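Local coordinates for protein alpha-galactosidase (Umbelopsis vinacea, PDB 3A5V) that probably hydrolyses terminal alpha-galactosidic linkages, as a tetrameric, N-glycosylated enzyme of glycoside hydrolase family 27 with a beta/alpha barrel, at residues A[97-102]-A[130-135]; A[92-97]-A[105-110]; A[163-168]-A[179-184]; A[199-204]-A[213-218]. All coordinates share one frame; numbering follows the deposited sequence.

Contact 1: residues A[97-102]-A[130-135]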
loop_
_atom_site.group_PDB
_atom_site.type_symbol
_atom_site.label_atom_id
_atom_site.label_comp_id
_atom_site.label_asym_id
_atom_site.label_seq_id
_atom_site.Cartn_x
_atom_site.Cartn_y
_atom_site.Cartn_z
ATOM N N GLY A 97 13.540 14.498 14.388
ATOM C CA GLY A 97 14.221 13.234 14.648
ATOM C C GLY A 97 15.317 13.513 15.664
ATOM O O GLY A 97 15.476 14.653 16.116
ATOM N N THR A 98 16.088 12.491 16.010
ATOM C CA THR A 98 17.171 12.665 16.996
ATOM C C THR A 98 18.389 13.364 16.386
ATOM O O THR A 98 19.139 14.039 17.087
ATOM C CB THR A 98 17.596 11.319 17.593
ATOM O OG1 THR A 98 17.953 10.435 16.525
ATOM C CG2 THR A 98 16.442 10.715 18.413
ATOM N N LEU A 99 18.539 13.215 15.070
ATOM C CA LEU A 99 19.640 13.778 14.305
ATOM C C LEU A 99 19.096 14.421 13.032
ATOM O O LEU A 99 18.004 14.068 12.540
ATOM C CB LEU A 99 20.666 12.683 13.924
ATOM C CG LEU A 99 21.370 11.870 15.028
ATOM C CD1 LEU A 99 22.106 10.644 14.432
ATOM C CD2 LEU A 99 22.331 12.732 15.884
ATOM N N THR A 100 19.851 15.373 12.495
ATOM C CA THR A 100 19.494 15.963 11.210
ATOM C C THR A 100 19.978 15.035 10.104
ATOM O O THR A 100 20.696 14.058 10.369
ATOM C CB THR A 100 20.120 17.366 11.012
ATOM O OG1 THR A 100 21.551 17.252 10.962
ATOM C CG2 THR A 100 19.688 18.332 12.123
ATOM N N CYS A 101 19.605 15.342 8.859
ATOM C CA CYS A 101 20.048 14.521 7.737
ATOM C C CYS A 101 21.571 14.502 7.625
ATOM O O CYS A 101 22.152 13.490 7.205
ATOM C CB CYS A 101 19.355 14.939 6.421
ATOM S SG CYS A 101 17.519 14.715 6.486
ATOM N N GLY A 102 22.215 15.585 8.068
ATOM C CA GLY A 102 23.677 15.670 8.089
ATOM C C GLY A 102 24.329 15.032 9.306
ATOM O O GLY A 102 25.559 15.072 9.445
ATOM N N ASN A 130 12.839 15.353 8.264
ATOM C CA ASN A 130 12.199 14.080 8.590
ATOM C C ASN A 130 13.218 12.958 8.744
ATOM O O ASN A 130 12.856 11.771 8.771
ATOM C CB ASN A 130 11.174 13.744 7.485
ATOM C CG ASN A 130 10.249 12.581 7.854
ATOM O OD1 ASN A 130 9.838 12.424 9.012
ATOM N ND2 ASN A 130 9.898 11.779 6.852
ATOM N N CYS A 131 14.499 13.311 8.866
ATOM C CA CYS A 131 15.523 12.283 9.097
ATOM C C CYS A 131 15.544 11.784 10.542
ATOM O O CYS A 131 15.289 12.551 11.466
ATOM C CB CYS A 131 16.919 12.783 8.710
ATOM S SG CYS A 131 17.197 12.772 6.912
ATOM N N TYR A 132 15.833 10.488 10.704
ATOM C CA TYR A 132 16.084 9.859 12.007
ATOM C C TYR A 132 14.908 9.996 12.981
ATOM O O TYR A 132 15.089 10.335 14.152
ATOM C CB TYR A 132 17.440 10.352 12.593
ATOM C CG TYR A 132 18.586 10.070 11.634
ATOM C CD1 TYR A 132 18.944 8.739 11.328
ATOM C CD2 TYR A 132 19.276 11.105 10.985
ATOM C CE1 TYR A 132 19.968 8.451 10.446
ATOM C CE2 TYR A 132 20.317 10.819 10.072
ATOM C CZ TYR A 132 20.650 9.483 9.817
ATOM O OH TYR A 132 21.664 9.152 8.936
ATOM N N ASN A 133 13.706 9.698 12.480
ATOM C CA ASN A 133 12.473 9.980 13.212
ATOM C C ASN A 133 12.022 8.839 14.142
ATOM O O ASN A 133 10.966 8.915 14.762
ATOM C CB ASN A 133 11.350 10.461 12.252
ATOM C CG ASN A 133 10.853 9.374 11.306
ATOM O OD1 ASN A 133 10.775 8.198 11.666
ATOM N ND2 ASN A 133 10.491 9.775 10.086
ATOM N N GLN A 134 12.847 7.796 14.247
ATOM C CA GLN A 134 12.657 6.736 15.253
ATOM C C GLN A 134 11.333 5.984 15.017
ATOM O O GLN A 134 10.591 5.644 15.963
ATOM C CB GLN A 134 12.768 7.315 16.677
ATOM C CG GLN A 134 14.048 8.162 16.907
ATOM C CD GLN A 134 15.324 7.371 16.636
ATOM O OE1 GLN A 134 15.454 6.225 17.082
ATOM N NE2 GLN A 134 16.271 7.980 15.916
ATOM N N GLY A 135 11.068 5.714 13.739
ATOM C CA GLY A 135 9.858 5.002 13.312
ATOM C C GLY A 135 8.545 5.737 13.546
ATOM O O GLY A 135 7.475 5.120 13.469
HETATM O O HOH W 1 23.353 11.064 8.154
#

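Contact 2: residues A[92-97]-A[105-110]. With MAN (alpha-D-mannopyranose), chain B.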
loop_
_atom_site.group_PDB
_atom_site.type_symbol
_atom_site.label_atom_id
_atom_site.label_comp_id
_atom_site.label_asym_id
_atom_site.label_seq_id
_atom_site.Cartn_x
_atom_site.Cartn_y
_atom_site.Cartn_z
ATOM N N ILE A 92 15.914 29.016 10.104
ATOM C CA ILE A 92 16.814 28.004 10.669
ATOM C C ILE A 92 16.280 26.609 10.305
ATOM O O ILE A 92 15.089 26.449 9.954
ATOM C CB ILE A 92 16.957 28.146 12.223
ATOM C CG1 ILE A 92 18.223 27.448 12.739
ATOM C CG2 ILE A 92 15.720 27.576 12.969
ATOM C CD1 ILE A 92 19.470 28.238 12.588
ATOM N N TYR A 93 17.170 25.621 10.366
ATOM C CA TYR A 93 16.846 24.245 9.992
ATOM C C TYR A 93 17.020 23.321 11.196
ATOM O O TYR A 93 17.977 23.461 11.976
ATOM C CB TYR A 93 17.746 23.794 8.832
ATOM C CG TYR A 93 17.814 22.291 8.606
ATOM C CD1 TYR A 93 18.664 21.487 9.371
ATOM C CD2 TYR A 93 17.026 21.675 7.613
ATOM C CE1 TYR A 93 18.709 20.101 9.184
ATOM C CE2 TYR A 93 17.087 20.307 7.401
ATOM C CZ TYR A 93 17.928 19.522 8.194
ATOM O OH TYR A 93 17.997 18.160 8.009
ATOM N N SER A 94 16.085 22.379 11.342
ATOM C CA SER A 94 16.290 21.238 12.224
ATOM C C SER A 94 15.571 20.037 11.609
ATOM O O SER A 94 15.084 20.105 10.452
ATOM C CB SER A 94 15.794 21.548 13.651
ATOM O OG SER A 94 16.292 20.602 14.609
ATOM N N SER A 95 15.525 18.934 12.350
ATOM C CA SER A 95 14.793 17.742 11.893
ATOM C C SER A 95 13.876 17.249 12.997
ATOM O O SER A 95 14.214 17.341 14.186
ATOM C CB SER A 95 15.757 16.616 11.486
ATOM O OG SER A 95 15.048 15.484 10.985
ATOM N N ALA A 96 12.727 16.714 12.600
ATOM C CA ALA A 96 11.844 15.999 13.520
ATOM C C ALA A 96 12.362 14.578 13.783
ATOM O O ALA A 96 11.717 13.580 13.457
ATOM C CB ALA A 96 10.392 15.974 12.962
ATOM N N GLY A 97 13.540 14.498 14.388
ATOM C CA GLY A 97 14.221 13.234 14.648
ATOM C C GLY A 97 15.317 13.513 15.664
ATOM O O GLY A 97 15.476 14.653 16.116
ATOM N N ILE A 105 22.801 17.134 15.943
ATOM C CA ILE A 105 21.737 17.064 16.952
ATOM C C ILE A 105 20.463 17.728 16.424
ATOM O O ILE A 105 20.516 18.846 15.910
ATOM C CB ILE A 105 22.168 17.723 18.302
ATOM C CG1 ILE A 105 23.484 17.113 18.824
ATOM C CG2 ILE A 105 21.036 17.669 19.344
ATOM C CD1 ILE A 105 23.387 15.663 19.259
ATOM N N ALA A 106 19.335 17.022 16.554
ATOM C CA ALA A 106 18.032 17.523 16.092
ATOM C C ALA A 106 16.998 17.557 17.243
ATOM O O ALA A 106 17.354 17.343 18.401
ATOM C CB ALA A 106 17.536 16.683 14.910
ATOM N N SER A 107 15.729 17.822 16.925
ATOM C CA SER A 107 14.791 18.346 17.926
ATOM C C SER A 107 13.721 17.410 18.492
ATOM O O SER A 107 12.939 17.850 19.340
ATOM C CB SER A 107 14.103 19.616 17.388
ATOM O OG SER A 107 15.066 20.545 16.891
ATOM N N LEU A 108 13.660 16.150 18.046
ATOM C CA LEU A 108 12.616 15.238 18.556
ATOM C C LEU A 108 12.717 15.098 20.077
ATOM O O LEU A 108 13.764 14.706 20.590
ATOM C CB LEU A 108 12.717 13.850 17.912
ATOM C CG LEU A 108 11.601 12.842 18.239
ATOM C CD1 LEU A 108 10.275 13.304 17.616
ATOM C CD2 LEU A 108 11.995 11.435 17.738
ATOM N N GLY A 109 11.639 15.416 20.787
ATOM C CA GLY A 109 11.653 15.353 22.245
ATOM C C GLY A 109 12.197 16.614 22.899
ATOM O O GLY A 109 12.116 16.753 24.114
ATOM N N TYR A 110 12.732 17.536 22.094
ATOM C CA TYR A 110 13.234 18.822 22.588
ATOM C C TYR A 110 12.509 19.993 21.943
ATOM O O TYR A 110 13.052 21.095 21.891
ATOM C CB TYR A 110 14.749 18.962 22.304
ATOM C CG TYR A 110 15.622 18.018 23.094
ATOM C CD1 TYR A 110 15.760 16.684 22.709
ATOM C CD2 TYR A 110 16.311 18.462 24.231
ATOM C CE1 TYR A 110 16.551 15.799 23.449
ATOM C CE2 TYR A 110 17.117 17.597 24.973
ATOM C CZ TYR A 110 17.235 16.269 24.571
ATOM O OH TYR A 110 18.019 15.400 25.288
HETATM C C1 MAN B . 29.850 14.248 16.379
HETATM C C2 MAN B . 30.008 14.649 14.909
HETATM C C3 MAN B . 29.283 15.964 14.606
HETATM C C4 MAN B . 27.872 16.020 15.195
HETATM C C5 MAN B . 27.812 15.442 16.615
HETATM C C6 MAN B . 26.386 15.324 17.145
HETATM O O2 MAN B . 29.511 13.635 14.055
HETATM O O3 MAN B . 29.215 16.158 13.207
HETATM O O4 MAN B . 27.476 17.372 15.213
HETATM O O5 MAN B . 28.468 14.176 16.693
HETATM O O6 MAN B . 25.656 14.369 16.404
HETATM O O HOH W 2 19.132 20.953 15.121
#

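Contact 3: residues A[163-168]-A[179-184]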
loop_
_atom_site.group_PDB
_atom_site.type_symbol
_atom_site.label_atom_id
_atom_site.label_comp_id
_atom_site.label_asym_id
_atom_site.label_seq_id
_atom_site.Cartn_x
_atom_site.Cartn_y
_atom_site.Cartn_z
ATOM N N TYR A 163 6.268 27.984 9.485
ATOM C CA TYR A 163 6.539 26.573 9.748
ATOM C C TYR A 163 6.528 25.789 8.429
ATOM O O TYR A 163 5.458 25.503 7.873
ATOM C CB TYR A 163 5.510 26.021 10.755
ATOM C CG TYR A 163 5.762 24.604 11.285
ATOM C CD1 TYR A 163 7.039 24.033 11.288
ATOM C CD2 TYR A 163 4.718 23.866 11.838
ATOM C CE1 TYR A 163 7.263 22.732 11.808
ATOM C CE2 TYR A 163 4.925 22.583 12.367
ATOM C CZ TYR A 163 6.192 22.020 12.344
ATOM O OH TYR A 163 6.363 20.747 12.847
ATOM N N SER A 164 7.730 25.484 7.939
ATOM C CA SER A 164 7.928 24.807 6.657
ATOM C C SER A 164 8.218 23.331 6.961
ATOM O O SER A 164 9.272 23.007 7.503
ATOM C CB SER A 164 9.073 25.477 5.874
ATOM O OG SER A 164 9.619 24.670 4.840
ATOM N N LEU A 165 7.264 22.452 6.649
ATOM C CA LEU A 165 7.502 21.004 6.804
ATOM C C LEU A 165 8.426 20.486 5.725
ATOM O O LEU A 165 8.307 20.859 4.551
ATOM C CB LEU A 165 6.191 20.202 6.775
ATOM C CG LEU A 165 5.744 19.634 8.118
ATOM C CD1 LEU A 165 5.540 20.757 9.155
ATOM C CD2 LEU A 165 4.503 18.789 7.965
ATOM N N CYS A 166 9.328 19.599 6.127
ATOM C CA CYS A 166 10.198 18.908 5.190
ATOM C C CYS A 166 10.165 17.385 5.464
ATOM O O CYS A 166 11.157 16.800 5.904
ATOM C CB CYS A 166 11.624 19.486 5.269
ATOM S SG CYS A 166 12.800 18.791 4.046
ATOM N N ASN A 167 9.015 16.759 5.179
ATOM C CA ASN A 167 8.846 15.309 5.341
ATOM C C ASN A 167 8.618 14.574 4.004
ATOM O O ASN A 167 8.245 13.412 3.978
ATOM C CB ASN A 167 7.774 14.986 6.400
ATOM C CG ASN A 167 6.386 14.699 5.789
ATOM O OD1 ASN A 167 5.961 15.337 4.816
ATOM N ND2 ASN A 167 5.691 13.736 6.370
ATOM N N TRP A 168 8.836 15.299 2.898
ATOM C CA TRP A 168 9.005 14.728 1.573
ATOM C C TRP A 168 7.736 14.051 1.039
ATOM O O TRP A 168 7.824 13.163 0.194
ATOM C CB TRP A 168 10.136 13.686 1.574
ATOM C CG TRP A 168 11.349 13.977 2.464
ATOM C CD1 TRP A 168 12.104 15.132 2.506
ATOM C CD2 TRP A 168 11.942 13.071 3.404
ATOM N NE1 TRP A 168 13.126 14.988 3.424
ATOM C CE2 TRP A 168 13.061 13.732 3.978
ATOM C CE3 TRP A 168 11.649 11.753 3.803
ATOM C CZ2 TRP A 168 13.888 13.121 4.936
ATOM C CZ3 TRP A 168 12.478 11.141 4.759
ATOM C CH2 TRP A 168 13.592 11.829 5.303
ATOM N N THR A 179 -3.546 22.574 8.543
ATOM C CA THR A 179 -3.956 23.578 9.529
ATOM C C THR A 179 -2.872 23.808 10.587
ATOM O O THR A 179 -3.004 24.695 11.418
ATOM C CB THR A 179 -5.303 23.226 10.234
ATOM O OG1 THR A 179 -5.115 22.103 11.098
ATOM C CG2 THR A 179 -6.407 22.909 9.206
ATOM N N ILE A 180 -1.814 23.003 10.578
ATOM C CA ILE A 180 -0.775 23.125 11.619
ATOM C C ILE A 180 0.594 23.638 11.101
ATOM O O ILE A 180 1.518 23.814 11.887
ATOM C CB ILE A 180 -0.575 21.773 12.381
ATOM C CG1 ILE A 180 -0.070 20.701 11.406
ATOM C CG2 ILE A 180 -1.890 21.351 13.146
ATOM C CD1 ILE A 180 0.713 19.534 12.049
ATOM N N SER A 181 0.725 23.840 9.791
ATOM C CA SER A 181 1.977 24.332 9.186
ATOM C C SER A 181 1.670 25.235 7.986
ATOM O O SER A 181 0.517 25.292 7.515
ATOM C CB SER A 181 2.898 23.167 8.773
ATOM O OG SER A 181 2.333 22.410 7.704
ATOM N N ASN A 182 2.687 25.952 7.511
ATOM C CA ASN A 182 2.516 26.875 6.377
ATOM C C ASN A 182 2.831 26.306 4.991
ATOM O O ASN A 182 2.367 26.835 3.979
ATOM C CB ASN A 182 3.314 28.172 6.620
ATOM C CG ASN A 182 2.775 28.964 7.810
ATOM O OD1 ASN A 182 3.462 29.138 8.813
ATOM N ND2 ASN A 182 1.511 29.408 7.714
ATOM N N SER A 183 3.673 25.279 4.938
ATOM C CA SER A 183 4.011 24.620 3.678
ATOM C C SER A 183 4.593 23.243 3.981
ATOM O O SER A 183 5.070 22.993 5.090
ATOM C CB SER A 183 5.002 25.473 2.845
ATOM O OG SER A 183 6.289 25.530 3.475
ATOM N N TRP A 184 4.530 22.340 2.997
ATOM C CA TRP A 184 4.999 20.967 3.181
ATOM C C TRP A 184 5.629 20.475 1.884
ATOM O O TRP A 184 5.013 20.534 0.815
ATOM C CB TRP A 184 3.861 20.028 3.649
ATOM C CG TRP A 184 2.575 20.319 2.963
ATOM C CD1 TRP A 184 2.150 19.820 1.750
ATOM C CD2 TRP A 184 1.570 21.244 3.396
ATOM N NE1 TRP A 184 0.929 20.372 1.424
ATOM C CE2 TRP A 184 0.552 21.247 2.413
ATOM C CE3 TRP A 184 1.425 22.066 4.532
ATOM C CZ2 TRP A 184 -0.611 22.031 2.535
ATOM C CZ3 TRP A 184 0.276 22.862 4.643
ATOM C CH2 TRP A 184 -0.725 22.838 3.649
HETATM O O HOH W 3 7.953 23.336 3.255
#

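Contact 4: residues A[199-204]-A[213-218]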
loop_
_atom_site.group_PDB
_atom_site.type_symbol
_atom_site.label_atom_id
_atom_site.label_comp_id
_atom_site.label_asym_id
_atom_site.label_seq_id
_atom_site.Cartn_x
_atom_site.Cartn_y
_atom_site.Cartn_z
ATOM N N PRO A 199 17.727 5.861 -9.068
ATOM C CA PRO A 199 17.213 4.810 -8.177
ATOM C C PRO A 199 16.972 5.301 -6.747
ATOM O O PRO A 199 16.218 4.660 -6.002
ATOM C CB PRO A 199 18.335 3.737 -8.222
ATOM C CG PRO A 199 19.595 4.562 -8.469
ATOM C CD PRO A 199 19.092 5.546 -9.528
ATOM N N ALA A 200 17.581 6.429 -6.376
ATOM C CA ALA A 200 17.336 7.045 -5.053
ATOM C C ALA A 200 16.002 7.802 -5.000
ATOM O O ALA A 200 15.560 8.198 -3.926
ATOM C CB ALA A 200 18.513 7.964 -4.632
ATOM N N CYS A 201 15.380 8.008 -6.163
ATOM C CA CYS A 201 14.032 8.607 -6.246
ATOM C C CYS A 201 13.087 7.628 -6.980
ATOM O O CYS A 201 12.677 7.884 -8.134
ATOM C CB CYS A 201 14.083 9.973 -6.939
ATOM S SG CYS A 201 12.464 10.832 -7.023
ATOM N N PRO A 202 12.778 6.479 -6.342
ATOM C CA PRO A 202 12.030 5.446 -7.058
ATOM C C PRO A 202 10.572 5.810 -7.357
ATOM O O PRO A 202 10.024 5.341 -8.352
ATOM C CB PRO A 202 12.094 4.243 -6.103
ATOM C CG PRO A 202 12.240 4.858 -4.733
ATOM C CD PRO A 202 13.112 6.067 -4.961
ATOM N N CYS A 203 9.943 6.635 -6.521
ATOM C CA CYS A 203 8.507 6.892 -6.676
ATOM C C CYS A 203 8.240 7.833 -7.842
ATOM O O CYS A 203 8.958 8.809 -8.028
ATOM C CB CYS A 203 7.927 7.509 -5.407
ATOM S SG CYS A 203 8.040 6.446 -3.957
ATOM N N THR A 204 7.202 7.541 -8.617
ATOM C CA THR A 204 6.781 8.467 -9.679
ATOM C C THR A 204 5.443 9.173 -9.351
ATOM O O THR A 204 4.990 10.048 -10.094
ATOM C CB THR A 204 6.672 7.742 -11.031
ATOM O OG1 THR A 204 5.726 6.686 -10.905
ATOM C CG2 THR A 204 8.044 7.161 -11.466
ATOM N N PHE A 213 15.916 11.182 -2.798
ATOM C CA PHE A 213 16.448 12.433 -3.353
ATOM C C PHE A 213 16.897 12.176 -4.792
ATOM O O PHE A 213 16.642 11.091 -5.319
ATOM C CB PHE A 213 17.535 13.051 -2.432
ATOM C CG PHE A 213 18.907 12.355 -2.477
ATOM C CD1 PHE A 213 19.037 10.968 -2.394
ATOM C CD2 PHE A 213 20.083 13.139 -2.559
ATOM C CE1 PHE A 213 20.316 10.344 -2.420
ATOM C CE2 PHE A 213 21.360 12.540 -2.587
ATOM C CZ PHE A 213 21.470 11.128 -2.503
ATOM N N ARG A 214 17.537 13.153 -5.434
ATOM C CA ARG A 214 17.820 13.042 -6.879
ATOM C C ARG A 214 16.526 12.794 -7.698
ATOM O O ARG A 214 16.501 11.975 -8.632
ATOM C CB ARG A 214 18.910 11.981 -7.153
ATOM C CG ARG A 214 20.248 12.397 -6.503
ATOM C CD ARG A 214 21.223 11.222 -6.268
ATOM N NE ARG A 214 22.506 11.713 -5.726
ATOM C CZ ARG A 214 23.430 10.941 -5.145
ATOM N NH1 ARG A 214 23.223 9.636 -4.996
ATOM N NH2 ARG A 214 24.546 11.491 -4.673
ATOM N N CYS A 215 15.462 13.517 -7.338
ATOM C CA CYS A 215 14.229 13.552 -8.136
ATOM C C CYS A 215 14.331 14.667 -9.177
ATOM O O CYS A 215 14.523 15.821 -8.825
ATOM C CB CYS A 215 12.994 13.793 -7.247
ATOM S SG CYS A 215 12.754 12.543 -5.946
ATOM N N SER A 216 14.172 14.314 -10.456
ATOM C CA SER A 216 14.250 15.290 -11.532
ATOM C C SER A 216 13.094 16.306 -11.471
ATOM O O SER A 216 12.068 16.093 -10.790
ATOM C CB SER A 216 14.271 14.579 -12.895
ATOM O OG SER A 216 12.973 14.099 -13.223
ATOM N N VAL A 217 13.272 17.426 -12.170
ATOM C CA VAL A 217 12.194 18.414 -12.323
ATOM C C VAL A 217 10.878 17.744 -12.784
ATOM O O VAL A 217 9.823 17.929 -12.150
ATOM C CB VAL A 217 12.642 19.558 -13.291
ATOM C CG1 VAL A 217 11.479 20.505 -13.653
ATOM C CG2 VAL A 217 13.795 20.339 -12.646
ATOM N N MET A 218 10.954 16.939 -13.851
ATOM C CA MET A 218 9.772 16.277 -14.410
ATOM C C MET A 218 9.147 15.259 -13.434
ATOM O O MET A 218 7.915 15.147 -13.328
ATOM C CB MET A 218 10.090 15.616 -15.769
ATOM C CG MET A 218 10.302 16.625 -16.928
ATOM S SD MET A 218 8.892 17.749 -17.172
ATOM C CE MET A 218 7.553 16.587 -17.456
#

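Contact 1: residues A[97-102]-A[130-135]
Cys101 and Cys131 are joined by a disulfide, with a C-S-S-C torsion of 97°. Beside it, the Tyr132 ring lies along the other loop: its CD2 rests 3.6 Å from Leu99 CB, and Thr100 O sits in the ring plane, 3.3 Å from CE2. At the far end a water ties Tyr132 OH (2.7 Å) to Cys101 O, to which it donates. At the backbone, Tyr132 O accepts from Thr98 N at 3.0 Å. Gly97 CA comes within 3.1 Å of Tyr132 O; a beta carbon there would point at the carbonyls of Cys131 and Tyr132 and run into both. The loops follow neighbouring parallel strands 89-95 and 125-129 of the beta/alpha barrel, and the disulfide locks them together at the C-terminal ends, where active sites of such barrels lie. Gln134 NE2 grips Tyr132 O at 3.2 Å, from the face opposite the threonine donor; the glutamine chain, bent at chi2 (-58°), brings its amide back to this carbonyl. Gln134 also bonds Tyr144 and Thr179 of the second subunit. A leucine in its place would probably leave Tyr132 O without its second donor and those neighbours without their amide partner. Asn130 OD1 takes Asn133 ND2 at 2.9 Å and also a bond from Arg146.

Contact 2: residues A[92-97]-A[105-110]
Ser107 meets both Ser94 and Ser95 of the barrel strand. Its CB lies 3.7 Å from Ser94 OG and a little farther from Ser95 O. At the tip, OG is turned anti to its own carbonyl carbon (chi1 -51°), which sets Ser107 OG only 2.6 Å from Ser94 OG; Asp114 of the following helix also bonds this Ser107 oxygen. The backbone of the same residue adds a nearly straight bond, Ser107 N to Ser95 O at 3.2 Å, arriving almost in line with the carbonyl. One residue on, Leu108 N bonds Gly97 O at 3.0 Å, from well above the carbonyl plane. Ala106 CB is tucked beside these carbonyls, 3.1 Å from Gly97 O. A water also links Ser94 OG to Ile105 O, donating to the latter at 2.6 Å. In the conformer given, Ile105 CD1 lies 3.7 Å from C6 of a mannose; the sugar is hydrogen-bonded to Gly103 O. Ser107 to Tyr110 form a type II beta turn, with Gly109 at positive phi. Strand 89-95 thus runs into a loop that doubles back on the strand's C-terminal end and reaches the N-cap position of helix 111-121 at Tyr110, a beta-alpha connection of a TIM barrel.

Contact 3: residues A[163-168]-A[179-184]
The Tyr163 ring has Leu165 CD1 over one face, 3.5 Å above the plane and offset toward the rim, while Ile180 O approaches its edge in the plane, 3.2 Å from CD2. Tyr163 OH bonds Tyr147 O on helix 140-156. The Trp184 indole meets Ser181 O at its edge, in plane, and its NE1 bonds Asn237. Nearer the backbone, Leu165 CB packs 3.9 Å from Trp184 CB on one face of the sheet, and Leu165 CD1 also touches Ser181 CB. Ser164 and Ser183 share the other face, where a single water accepts from both hydroxyls and donates to Leu165 O at 2.8 Å; Ser183 OG is bonded to Gln10 as well. Between the strands, Leu165 N bonds Ser183 O at 2.7 Å. Tyr163 O receives Asn182 N at 2.8 Å, plus a weak bond from Ser183 N. Asn182 answers from its side chain, CG anti to its carbonyl carbon (chi1 -65°), which brings OD1 to Tyr163 N: the bond is 3.1 Å, on a lone pair and almost straight at 171°, and ND2 goes to Asn3 and Gly234 O. An alanine at Asn182 would probably leave Tyr163 N without this acceptor, and Asn3 and Gly234 O without their amide partner. Strands 162-165 and 183-185 run parallel with helix 173-176 between them in the chain, a beta-alpha-beta unit of the TIM barrel.

Contact 4: residues A[199-204]-A[213-218]
Cys201 holds SG anti to its backbone N (chi1 -177°), whereas Cys215 holds SG anti to its carbonyl carbon (chi1 -59°), and the two sulphurs meet at 2.0 Å with a C-S-S-C torsion of 101°. Cys201 CB lies 3.2 Å from Phe213 O. One residue earlier, Ala200 O accepts from Phe213 N at 3.2 Å, with the donor standing well above the carbonyl plane. Ala200 CB also leans obliquely on the phenyl ring, 3.7 Å from CE1. Both segments belong to the long connection from strand 183-185 of the barrel to helix 217-227, so the disulfide pins an excursion of this loop to the approach of the helix, where Ser216 is the N-cap and its OG bonds Asn219 N. A second disulfide, Cys203 to Cys208, braces the same excursion. Arg214 runs back along one face of the phenyl ring: its CD lies 3.8 Å above the phenyl plane near the rim, and its guanidinium lies with one face over Phe213 CZ. The loop also meets the second subunit: Ala200 O takes a bond from Gln229 there, and Arg214 makes a cation-pi contact with its Tyr347.

How the contacts relate
Contacts 1 and 2 have centres about 8 Å apart and share Gly97. They interlock through Ser95 OG with Cys131 O and Thr98 O with Ala106 N, both probable hydrogen bonds of 3.0 Å. Contact 3, about 16 Å between centres from contact 1, touches it where Asn130 packs on Asn167 and Trp168. Contact 4 is apart, its nearest atoms about 8 Å from contact 3, but lies on the connection leaving strand 183-185. A bound tris molecule, probably from the crystallisation liquor, lies about 4 Å from the Cys101 side chain and may mark a pocket at the strands' C-terminal ends. In the tetramer, Gln134 bonds Thr179 of the second subunit, while Thr179 bonds Gln134 of the third.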